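Local atomic coordinates of spherulin-4 (PDB entry 5C5G), a protein that probably cleaves galactosaminogalactan as a glycoside hydrolase of the spherulin-4 family, an activity linked to the biosynthesis of this fungal polysaccharide. Residues Pro25-Val29 and Phe241-Ser246; Asn152-Pro157 and Val169-Ala173; Ala200-Ser204 and Asp236-Gly240. All blocks are in the same frame, centred on the assembly; numbering follows the deposited sequence.

The chain forms a closed barrel of eight parallel strands, and the three contacts lie round it. Helix 24-32 follows the first strand, and contact 1 pairs it with the start of helix 245-252 and the loop before it, closing nearly the whole chain and joining the first and last helices of the barrel. Contacts 2 and 3 both fall within that span, one after the other. Contact 2 closes a short loop between strands 148-152 and 167-172. Contact 3 then ties strand 198-203 to the loop after strand 227-230, and residues 236-240 run directly into contact 1. Contacts 2 and 3 meet on neighbouring strands and through the Glu172-Tyr238 hydrogen bond.

Contact 1 of 3, residues Pro25-Val29 and Phe241-Ser246; sequences PLEDV and FGGQWS
The first and last helices of the barrel meet here, Pro25, Leu26 and Val29 on helix 24-32 facing Phe241 in the loop before helix 245-252 and Trp245 at its start. Pro25 turns its CB-CG side onto one face of the Phe241 ring. Its CB sits over the ring centre in a CH-pi contact, 3.6 Å from the Phe241 centroid and almost on the ring normal. Pro25 CG reaches Phe241 CD1 at 3.6 Å on the same face. Leu26 CB touches the far end of the ring at Phe241 CZ, 3.9 Å away.

The polar link is one hydrogen bond. Trp245 NE1 donates to Pro25 O at 3.0 Å, N-H...O angle 163°. The oxygen lies in the indole plane, but the donor stands above the carbonyl plane, 67° out of it. Trp245 CG is anti to the backbone N (chi1 165°), which sends the indole across to helix 24-32. Val29 CG2 packs against Trp245 CZ2 at 3.6 Å, and Leu26 CD1 meets the same carbon at 3.9 Å. Phe241 CD2 lies 3.5 Å above the indole plane, toward its rim.

A type I turn from Gly242 to Trp245 links the two aromatic residues, with Gln244 as N-cap. Trp245 also packs on Val10 and Val12 of strand 9-13. This seam between first and last helices closes the outer layer of a TIM barrel.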
ATOM      1  N   PRO A  25     -16.337  -1.171   5.689  1.00 14.45           N
ATOM      2  CA  PRO A  25     -16.179   0.195   5.164  1.00 15.45           C
ATOM      3  C   PRO A  25     -15.300   0.256   3.923  1.00 13.95           C
ATOM      4  O   PRO A  25     -15.457   1.171   3.109  1.00 13.59           O
ATOM      5  CB  PRO A  25     -15.524   0.943   6.328  1.00 16.45           C
ATOM      6  CG  PRO A  25     -15.954   0.199   7.542  1.00 16.78           C
ATOM      7  CD  PRO A  25     -15.950  -1.251   7.103  1.00 15.61           C
ATOM      8  N   LEU A  26     -14.398  -0.704   3.766  1.00 12.39           N
ATOM      9  CA  LEU A  26     -13.593  -0.782   2.565  1.00 11.99           C
ATOM     10  C   LEU A  26     -14.416  -1.379   1.430  1.00 12.42           C
ATOM     11  O   LEU A  26     -14.437  -0.847   0.309  1.00 13.00           O
ATOM     12  CB  LEU A  26     -12.316  -1.599   2.800  1.00 11.75           C
ATOM     13  CG  LEU A  26     -11.500  -1.898   1.543  1.00 11.58           C
ATOM     14  CD1 LEU A  26     -11.036  -0.637   0.852  1.00 11.90           C
ATOM     15  CD2 LEU A  26     -10.309  -2.759   1.894  1.00 13.22           C
ATOM     16  N   GLU A  27     -15.114  -2.472   1.693  1.00 13.09           N
ATOM     17  CA  GLU A  27     -15.888  -3.069   0.628  1.00 13.92           C
ATOM     18  C   GLU A  27     -16.921  -2.084   0.117  1.00 15.12           C
ATOM     19  O   GLU A  27     -17.201  -2.036  -1.081  1.00 15.72           O
ATOM     20  CB  GLU A  27     -16.553  -4.364   1.068  1.00 16.95           C
ATOM     21  CG  GLU A  27     -17.080  -5.148  -0.122  1.00 19.91           C
ATOM     22  CD  GLU A  27     -17.722  -6.447   0.254  1.00 22.02           C
ATOM     23  OE1 GLU A  27     -17.655  -6.840   1.441  1.00 24.74           O
ATOM     24  OE2 GLU A  27     -18.302  -7.071  -0.651  1.00 23.14           O
ATOM     25  N   ASP A  28     -17.488  -1.291   1.022  1.00 14.79           N
ATOM     26  CA  ASP A  28     -18.515  -0.338   0.625  1.00 17.19           C
ATOM     27  C   ASP A  28     -17.982   0.685  -0.377  1.00 15.50           C
ATOM     28  O   ASP A  28     -18.650   0.972  -1.368  1.00 16.93           O
ATOM     29  CB  ASP A  28     -19.107   0.359   1.841  1.00 19.40           C
ATOM     30  CG  ASP A  28     -20.030  -0.552   2.660  1.00 30.17           C
ATOM     31  OD1 ASP A  28     -20.427  -1.631   2.170  1.00 31.34           O
ATOM     32  OD2 ASP A  28     -20.372  -0.173   3.798  1.00 32.99           O
ATOM     33  N   VAL A  29     -16.789   1.225  -0.155  1.00 13.28           N
ATOM     34  CA  VAL A  29     -16.263   2.207  -1.098  1.00 13.79           C
ATOM     35  C   VAL A  29     -15.741   1.549  -2.380  1.00 12.64           C
ATOM     36  O   VAL A  29     -15.832   2.150  -3.449  1.00 13.94           O
ATOM     37  CB  VAL A  29     -15.184   3.128  -0.472  1.00 13.07           C
ATOM     38  CG1 VAL A  29     -15.762   3.904   0.693  1.00 15.08           C
ATOM     39  CG2 VAL A  29     -13.944   2.346  -0.045  1.00 14.16           C
ATOM     40  N   PHE A 241     -10.912   2.798  10.313  1.00 12.19           N
ATOM     41  CA  PHE A 241     -11.259   3.757   9.280  1.00 13.15           C
ATOM     42  C   PHE A 241     -11.461   5.132   9.870  1.00 11.47           C
ATOM     43  O   PHE A 241     -12.143   5.284  10.880  1.00 13.92           O
ATOM     44  CB  PHE A 241     -12.510   3.280   8.542  1.00 13.00           C
ATOM     45  CG  PHE A 241     -12.285   2.006   7.791  1.00 13.30           C
ATOM     46  CD1 PHE A 241     -12.461   0.781   8.405  1.00 14.66           C
ATOM     47  CD2 PHE A 241     -11.822   2.028   6.499  1.00 12.71           C
ATOM     48  CE1 PHE A 241     -12.197  -0.400   7.713  1.00 15.49           C
ATOM     49  CE2 PHE A 241     -11.563   0.862   5.814  1.00 14.91           C
ATOM     50  CZ  PHE A 241     -11.758  -0.351   6.419  1.00 14.51           C
ATOM     51  N   GLY A 242     -10.870   6.134   9.232  1.00 11.69           N
ATOM     52  CA  GLY A 242     -10.997   7.497   9.698  1.00 12.45           C
ATOM     53  C   GLY A 242     -12.392   8.038   9.495  1.00 13.73           C
ATOM     54  O   GLY A 242     -13.174   7.529   8.683  1.00 13.43           O
ATOM     55  N   GLY A 243     -12.698   9.106  10.217  1.00 13.43           N
ATOM     56  CA  GLY A 243     -14.015   9.698  10.158  1.00 14.85           C
ATOM     57  C   GLY A 243     -14.408  10.296   8.825  1.00 15.37           C
ATOM     58  O   GLY A 243     -15.593  10.550   8.615  1.00 17.12           O
ATOM     59  N   GLN A 244     -13.441  10.520   7.941  1.00 12.33           N
ATOM     60  CA  GLN A 244     -13.719  11.064   6.610  1.00 12.99           C
ATOM     61  C   GLN A 244     -13.254  10.114   5.515  1.00 12.07           C
ATOM     62  O   GLN A 244     -12.942  10.524   4.412  1.00 12.07           O
ATOM     63  CB  GLN A 244     -13.075  12.442   6.458  1.00 13.72           C
ATOM     64  CG  GLN A 244     -13.746  13.456   7.386  1.00 17.43           C
ATOM     65  CD  GLN A 244     -13.116  14.819   7.328  1.00 18.68           C
ATOM     66  OE1 GLN A 244     -13.074  15.449   6.271  1.00 18.54           O
ATOM     67  NE2 GLN A 244     -12.601  15.277   8.462  1.00 19.81           N
ATOM     68  N   TRP A 245     -13.211   8.824   5.832  1.00 11.03           N
ATOM     69  CA  TRP A 245     -12.801   7.818   4.862  1.00 10.82           C
ATOM     70  C   TRP A 245     -13.646   7.864   3.582  1.00 11.28           C
ATOM     71  O   TRP A 245     -13.109   7.891   2.474  1.00 11.49           O
ATOM     72  CB  TRP A 245     -12.872   6.449   5.530  1.00 12.05           C
ATOM     73  CG  TRP A 245     -12.824   5.254   4.621  1.00 10.85           C
ATOM     74  CD1 TRP A 245     -13.829   4.368   4.413  1.00 12.40           C
ATOM     75  CD2 TRP A 245     -11.715   4.801   3.843  1.00 10.90           C
ATOM     76  NE1 TRP A 245     -13.421   3.380   3.554  1.00 12.36           N
ATOM     77  CE2 TRP A 245     -12.129   3.629   3.181  1.00 11.72           C
ATOM     78  CE3 TRP A 245     -10.422   5.271   3.634  1.00 11.39           C
ATOM     79  CZ2 TRP A 245     -11.294   2.922   2.315  1.00 12.08           C
ATOM     80  CZ3 TRP A 245      -9.593   4.564   2.765  1.00 11.54           C
ATOM     81  CH2 TRP A 245     -10.031   3.397   2.139  1.00 11.54           C
ATOM     82  N   SER A 246     -14.964   7.897   3.717  1.00 11.70           N
ATOM     83  CA  SER A 246     -15.810   7.899   2.529  1.00 14.31           C
ATOM     84  C   SER A 246     -15.594   9.184   1.722  1.00 13.12           C
ATOM     85  O   SER A 246     -15.598   9.150   0.497  1.00 13.03           O
ATOM     86  CB  SER A 246     -17.286   7.694   2.881  1.00 21.79           C
ATOM     87  OG  SER A 246     -17.737   8.669   3.787  1.00 32.65           O
TER

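Contact 2 of 3, residues Asn152-Pro157 and Val169-Ala173; sequences NPGAIP and VVFEA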
ATOM      1  N   ASN A 152       8.193   0.132   1.094  1.00  8.44           N
ATOM      2  CA  ASN A 152       7.926   1.173   2.086  1.00  8.88           C
ATOM      3  C   ASN A 152       9.152   1.549   2.911  1.00  8.91           C
ATOM      4  O   ASN A 152       9.365   1.032   4.004  1.00 10.35           O
ATOM      5  CB  ASN A 152       6.817   0.791   3.042  1.00  9.60           C
ATOM      6  CG  ASN A 152       6.463   1.939   3.967  1.00 10.50           C
ATOM      7  OD1 ASN A 152       6.807   3.100   3.705  1.00 10.97           O
ATOM      8  ND2 ASN A 152       5.825   1.628   5.088  1.00 12.51           N
ATOM      9  N   PRO A 153       9.938   2.500   2.403  1.00  9.16           N
ATOM     10  CA  PRO A 153      11.019   3.049   3.215  1.00  9.81           C
ATOM     11  C   PRO A 153      10.498   4.050   4.229  1.00 10.55           C
ATOM     12  O   PRO A 153      11.246   4.426   5.131  1.00 11.89           O
ATOM     13  CB  PRO A 153      11.917   3.744   2.180  1.00  9.73           C
ATOM     14  CG  PRO A 153      10.998   4.071   1.048  1.00  8.68           C
ATOM     15  CD  PRO A 153      10.000   2.951   1.003  1.00  9.63           C
ATOM     16  N   GLY A 154       9.257   4.489   4.082  1.00 10.34           N
ATOM     17  CA  GLY A 154       8.650   5.407   5.028  1.00 11.86           C
ATOM     18  C   GLY A 154       9.245   6.803   4.997  1.00 11.31           C
ATOM     19  O   GLY A 154       9.055   7.578   5.940  1.00 14.49           O
ATOM     20  N   ALA A 155       9.954   7.123   3.920  1.00 11.37           N
ATOM     21  CA  ALA A 155      10.730   8.344   3.776  1.00 10.46           C
ATOM     22  C   ALA A 155      11.363   8.257   2.398  1.00 11.46           C
ATOM     23  O   ALA A 155      11.215   7.241   1.714  1.00 10.78           O
ATOM     24  CB  ALA A 155      11.794   8.443   4.864  1.00 15.18           C
ATOM     25  N   ILE A 156      12.045   9.304   1.958  1.00 11.45           N
ATOM     26  CA  ILE A 156      12.561   9.300   0.604  1.00 11.35           C
ATOM     27  C   ILE A 156      13.845   8.477   0.510  1.00 10.87           C
ATOM     28  O   ILE A 156      14.823   8.802   1.174  1.00 11.65           O
ATOM     29  CB  ILE A 156      12.835  10.734   0.119  1.00 11.71           C
ATOM     30  CG1 ILE A 156      11.527  11.539   0.063  1.00 12.46           C
ATOM     31  CG2 ILE A 156      13.461  10.692  -1.281  1.00 13.62           C
ATOM     32  CD1 ILE A 156      11.751  13.032  -0.068  1.00 12.98           C
ATOM     33  N   PRO A 157      13.871   7.421  -0.311  1.00 10.69           N
ATOM     34  CA  PRO A 157      15.100   6.648  -0.464  1.00 10.39           C
ATOM     35  C   PRO A 157      15.941   7.222  -1.575  1.00 10.49           C
ATOM     36  O   PRO A 157      15.450   8.068  -2.325  1.00 11.10           O
ATOM     37  CB  PRO A 157      14.567   5.286  -0.900  1.00 12.23           C
ATOM     38  CG  PRO A 157      13.429   5.649  -1.785  1.00 11.44           C
ATOM     39  CD  PRO A 157      12.787   6.859  -1.141  1.00 10.28           C
ATOM     40  N   VAL A 169       6.549   3.972  -1.130  1.00  8.21           N
ATOM     41  CA  VAL A 169       5.997   4.889  -0.138  1.00  8.68           C
ATOM     42  C   VAL A 169       7.102   5.799   0.354  1.00  8.23           C
ATOM     43  O   VAL A 169       7.914   5.427   1.186  1.00  9.49           O
ATOM     44  CB  VAL A 169       5.363   4.124   1.036  1.00  8.53           C
ATOM     45  CG1 VAL A 169       4.670   5.103   1.962  1.00 10.66           C
ATOM     46  CG2 VAL A 169       4.372   3.056   0.548  1.00 10.44           C
ATOM     47  N   VAL A 170       7.130   7.014  -0.182  1.00  8.23           N
ATOM     48  CA  VAL A 170       8.196   7.965   0.118  1.00  9.46           C
ATOM     49  C   VAL A 170       7.823   8.961   1.194  1.00  9.53           C
ATOM     50  O   VAL A 170       8.683   9.738   1.612  1.00 10.14           O
ATOM     51  CB  VAL A 170       8.679   8.726  -1.136  1.00  9.68           C
ATOM     52  CG1 VAL A 170       9.289   7.763  -2.154  1.00  9.65           C
ATOM     53  CG2 VAL A 170       7.570   9.571  -1.765  1.00 10.21           C
ATOM     54  N   PHE A 171       6.576   8.933   1.653  1.00  9.56           N
ATOM     55  CA  PHE A 171       6.131   9.759   2.757  1.00  9.51           C
ATOM     56  C   PHE A 171       5.168   8.907   3.565  1.00  9.80           C
ATOM     57  O   PHE A 171       4.208   8.371   3.007  1.00  9.61           O
ATOM     58  CB  PHE A 171       5.443  11.045   2.274  1.00 10.71           C
ATOM     59  CG  PHE A 171       5.073  11.941   3.411  1.00 10.82           C
ATOM     60  CD1 PHE A 171       3.872  11.771   4.069  1.00 10.38           C
ATOM     61  CD2 PHE A 171       5.970  12.890   3.884  1.00 12.21           C
ATOM     62  CE1 PHE A 171       3.560  12.546   5.166  1.00 12.30           C
ATOM     63  CE2 PHE A 171       5.652  13.684   4.966  1.00 14.01           C
ATOM     64  CZ  PHE A 171       4.460  13.510   5.605  1.00 13.11           C
ATOM     65  N   GLU A 172       5.432   8.767   4.861  1.00  9.36           N
ATOM     66  CA  GLU A 172       4.569   8.022   5.765  1.00 10.00           C
ATOM     67  C   GLU A 172       4.669   8.697   7.125  1.00 10.56           C
ATOM     68  O   GLU A 172       5.549   8.364   7.922  1.00 12.63           O
ATOM     69  CB  GLU A 172       4.970   6.536   5.858  1.00 10.91           C
ATOM     70  CG  GLU A 172       3.966   5.727   6.685  1.00 13.15           C
ATOM     71  CD  GLU A 172       4.501   4.480   7.334  1.00 15.12           C
ATOM     72  OE1 GLU A 172       5.582   3.995   6.961  1.00 15.33           O
ATOM     73  OE2 GLU A 172       3.812   3.986   8.262  1.00 16.23           O
ATOM     74  N   ALA A 173       3.789   9.647   7.394  1.00 10.09           N
ATOM     75  CA  ALA A 173       3.937  10.457   8.585  1.00 11.40           C
ATOM     76  C   ALA A 173       2.681  11.250   8.829  1.00 10.88           C
ATOM     77  O   ALA A 173       1.700  11.141   8.100  1.00 10.71           O
ATOM     78  CB  ALA A 173       5.142  11.382   8.442  1.00 14.37           C
TER
HETATM   79  O   HOH W   1       7.950  10.070   5.730  1.00 13.43           O
HETATM   80  O   HOH W   2       7.989   7.293   8.288  1.00 22.97           O
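Asn152 and Glu172 both carry CG anti to the backbone N, with chi1 at -174° in each. The Glu172 chain stays extended beyond CG, and its carboxylate reaches the Asn152 amide. Asn152 ND2 donates to Glu172 OE1 at 3.0 Å, with an N-H...O angle of 166°. The oxygen lies close to the amide plane. Seen from Glu172, however, the donor stands above the carboxylate plane, 55° out of it, and the amide and carboxylate planes are well turned from each other. ND2 also makes a weak hydrogen bond to Asp116 OD1, while Glu172 OE2 is held by Tyr238 OH. Asp116 and Glu172 both belong to the N-acetyl-D-galactosamine site, so Asn152 bridges two of its acids and probably helps to position them.

The other branch of the amide turns to Val169: Asn152 OD1 comes within 3.2 Å of Val169 CB. The same oxygen accepts a weak hydrogen bond from Gly154 N, which also makes a weak one to Val169 O at 3.3 Å. Two waters extend the join. Both donate to Gly154 O; one accepts from Glu172 N and the other donates to Glu172 O. Further along, Val170 CA makes a C-H...O contact with Ala155 O at 3.5 Å. Pro157 CD rests against Val170 CG1 at 3.8 Å, and Ile156 CG1 approaches Val170 CB at 4.2 Å. Ile156 O receives a hydrogen bond from Gln120 NE2.

The loop leaves strand 148-152 and lies along strand 167-172, the next strand of the barrel. Val169 also packs on Phe114 of strand 112-116 and on Cys199 and Val201 of strand 198-203.

Contact 3 of 3, residues Ala200-Ser204 and Asp236-Gly240; sequences AVIHS and DYYAG. With EDO (1,2-ethanediol), chain C.
His203 and Tyr237 stack face to face, their planes 3° apart and their ring centroids 3.7 Å apart. Tyr237 CZ lies over the centre of the imidazole, and His203 CG lies over the centre of the phenol ring. His203 CG stands between its backbone N and carbonyl carbon (chi1 55°), which turns the imidazole toward the Tyr237 ring. His203 ND1 and Ser204 OG are hydrogen-bonded at 2.8 Å, which helps to fix the imidazole rotation.

Tyr238 comes in at the edge of the same imidazole, its OH 3.5 Å from His203 CD2. Val201 and Tyr238 point at each other from opposite directions, Val201 CG1 meeting the Tyr238 ring at its edge, 3.4 Å from Tyr238 OH. Tyr237 CD1 lies 3.5 Å above the Tyr238 ring, over its centre. The Tyr238 hydroxyl is hydrogen-bonded to OE2 of Glu172, a residue of the N-acetyl-D-galactosamine site. A 1,2-ethanediol, probably from the crystallisation liquor, donates from O2 to Gly240 O at 3.1 Å.

Val201 and His203 sit on strand 198-203, between strands 167-172 and 227-230. The type I turn at Asp236-Ala239 belongs to the loop that leads to helix 245-252, and Tyr238 packs on Pro13 of strand 9-13.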
ATOM      1  N   ALA A 200       2.070   8.117  -1.143  1.00  8.84           N
ATOM      2  CA  ALA A 200       2.052   8.987   0.023  1.00  8.99           C
ATOM      3  C   ALA A 200       1.031   8.482   1.022  1.00  8.97           C
ATOM      4  O   ALA A 200      -0.124   8.241   0.664  1.00  9.34           O
ATOM      5  CB  ALA A 200       1.714  10.402  -0.363  1.00 10.56           C
ATOM      6  N   VAL A 201       1.461   8.386   2.275  1.00  8.67           N
ATOM      7  CA  VAL A 201       0.621   7.992   3.388  1.00  9.01           C
ATOM      8  C   VAL A 201       0.645   9.122   4.416  1.00  8.95           C
ATOM      9  O   VAL A 201       1.696   9.415   5.005  1.00  9.94           O
ATOM     10  CB  VAL A 201       1.137   6.697   4.019  1.00 10.18           C
ATOM     11  CG1 VAL A 201       0.390   6.379   5.308  1.00 11.29           C
ATOM     12  CG2 VAL A 201       0.987   5.536   3.052  1.00 10.98           C
ATOM     13  N   ILE A 202      -0.507   9.739   4.630  1.00  8.58           N
ATOM     14  CA  ILE A 202      -0.626  10.865   5.543  1.00  9.48           C
ATOM     15  C   ILE A 202      -1.693  10.527   6.562  1.00 10.41           C
ATOM     16  O   ILE A 202      -2.863  10.425   6.219  1.00 11.05           O
ATOM     17  CB  ILE A 202      -1.009  12.167   4.820  1.00  9.96           C
ATOM     18  CG1 ILE A 202      -0.046  12.456   3.665  1.00 11.09           C
ATOM     19  CG2 ILE A 202      -1.023  13.340   5.794  1.00 11.16           C
ATOM     20  CD1 ILE A 202      -0.539  13.561   2.733  1.00 12.96           C
ATOM     21  N   HIS A 203      -1.292  10.368   7.813  1.00  9.67           N
ATOM     22  CA  HIS A 203      -2.230  10.088   8.884  1.00  9.98           C
ATOM     23  C   HIS A 203      -2.304  11.277   9.829  1.00 10.93           C
ATOM     24  O   HIS A 203      -1.626  12.289   9.628  1.00 10.65           O
ATOM     25  CB  HIS A 203      -1.865   8.789   9.599  1.00 10.43           C
ATOM     26  CG  HIS A 203      -0.467   8.738  10.126  1.00 10.87           C
ATOM     27  ND1 HIS A 203      -0.033   9.501  11.187  1.00 11.48           N
ATOM     28  CD2 HIS A 203       0.587   7.979   9.748  1.00 11.31           C
ATOM     29  CE1 HIS A 203       1.236   9.219  11.432  1.00 11.99           C
ATOM     30  NE2 HIS A 203       1.634   8.297  10.572  1.00 11.95           N
ATOM     31  N   SER A 204      -3.145  11.173  10.851  1.00 11.76           N
ATOM     32  CA  SER A 204      -3.228  12.198  11.884  1.00 12.68           C
ATOM     33  C   SER A 204      -3.629  13.543  11.294  1.00 11.79           C
ATOM     34  O   SER A 204      -3.236  14.601  11.803  1.00 13.44           O
ATOM     35  CB  SER A 204      -1.898  12.303  12.642  1.00 13.76           C
ATOM     36  OG  SER A 204      -1.463  11.004  13.056  1.00 14.64           O
ATOM     37  N   ASP A 236      -3.912   4.147  15.874  1.00 12.21           N
ATOM     38  CA  ASP A 236      -4.414   2.962  15.174  1.00 12.33           C
ATOM     39  C   ASP A 236      -4.873   3.309  13.767  1.00 12.00           C
ATOM     40  O   ASP A 236      -5.894   2.809  13.260  1.00 12.93           O
ATOM     41  CB  ASP A 236      -5.526   2.280  15.968  1.00 13.67           C
ATOM     42  CG  ASP A 236      -5.030   1.694  17.257  1.00 14.50           C
ATOM     43  OD1 ASP A 236      -3.920   1.127  17.261  1.00 15.82           O
ATOM     44  OD2 ASP A 236      -5.756   1.802  18.261  1.00 16.37           O
ATOM     45  N   TYR A 237      -4.087   4.156  13.116  1.00 10.51           N
ATOM     46  CA  TYR A 237      -4.459   4.705  11.822  1.00 10.15           C
ATOM     47  C   TYR A 237      -4.401   3.715  10.661  1.00 10.58           C
ATOM     48  O   TYR A 237      -4.881   4.053   9.580  1.00 10.27           O
ATOM     49  CB  TYR A 237      -3.646   5.970  11.492  1.00 11.04           C
ATOM     50  CG  TYR A 237      -2.237   6.001  12.049  1.00 10.61           C
ATOM     51  CD1 TYR A 237      -1.220   5.218  11.513  1.00 10.51           C
ATOM     52  CD2 TYR A 237      -1.933   6.823  13.124  1.00 10.79           C
ATOM     53  CE1 TYR A 237       0.045   5.256  12.039  1.00 11.06           C
ATOM     54  CE2 TYR A 237      -0.677   6.875  13.651  1.00 12.63           C
ATOM     55  CZ  TYR A 237       0.314   6.094  13.099  1.00 11.21           C
ATOM     56  OH  TYR A 237       1.572   6.151  13.640  1.00 13.88           O
ATOM     57  N   TYR A 238      -3.843   2.521  10.862  1.00 10.01           N
ATOM     58  CA  TYR A 238      -3.918   1.455   9.863  1.00 10.26           C
ATOM     59  C   TYR A 238      -4.819   0.326  10.313  1.00 11.58           C
ATOM     60  O   TYR A 238      -4.928  -0.688   9.624  1.00 12.89           O
ATOM     61  CB  TYR A 238      -2.526   0.897   9.536  1.00 10.95           C
ATOM     62  CG  TYR A 238      -1.504   1.957   9.180  1.00 11.27           C
ATOM     63  CD1 TYR A 238      -1.837   3.043   8.392  1.00 10.77           C
ATOM     64  CD2 TYR A 238      -0.205   1.857   9.644  1.00 13.64           C
ATOM     65  CE1 TYR A 238      -0.893   4.009   8.074  1.00 11.14           C
ATOM     66  CE2 TYR A 238       0.746   2.814   9.326  1.00 13.48           C
ATOM     67  CZ  TYR A 238       0.389   3.886   8.538  1.00 12.12           C
ATOM     68  OH  TYR A 238       1.318   4.865   8.229  1.00 12.50           O
ATOM     69  N   ALA A 239      -5.490   0.497  11.448  1.00 11.58           N
ATOM     70  CA  ALA A 239      -6.297  -0.577  12.016  1.00 11.84           C
ATOM     71  C   ALA A 239      -7.734  -0.159  12.232  1.00 12.41           C
ATOM     72  O   ALA A 239      -8.480  -0.844  12.935  1.00 16.09           O
ATOM     73  CB  ALA A 239      -5.682  -1.075  13.311  1.00 14.97           C
ATOM     74  N   GLY A 240      -8.134   0.914  11.578  1.00 13.64           N
ATOM     75  CA  GLY A 240      -9.502   1.379  11.634  1.00 14.72           C
ATOM     76  C   GLY A 240      -9.673   2.397  10.532  1.00 12.46           C
ATOM     77  O   GLY A 240      -8.701   2.827   9.908  1.00 13.37           O
TER
HETATM   78  C1  EDO C 402      -6.823   1.083   6.341  1.00 22.29           C
HETATM   79  O1  EDO C 402      -6.760   0.639   7.695  1.00 22.98           O
HETATM   80  C2  EDO C 402      -8.225   1.619   6.110  1.00 25.17           C
HETATM   81  O2  EDO C 402      -8.402   2.836   6.834  1.00 18.00           O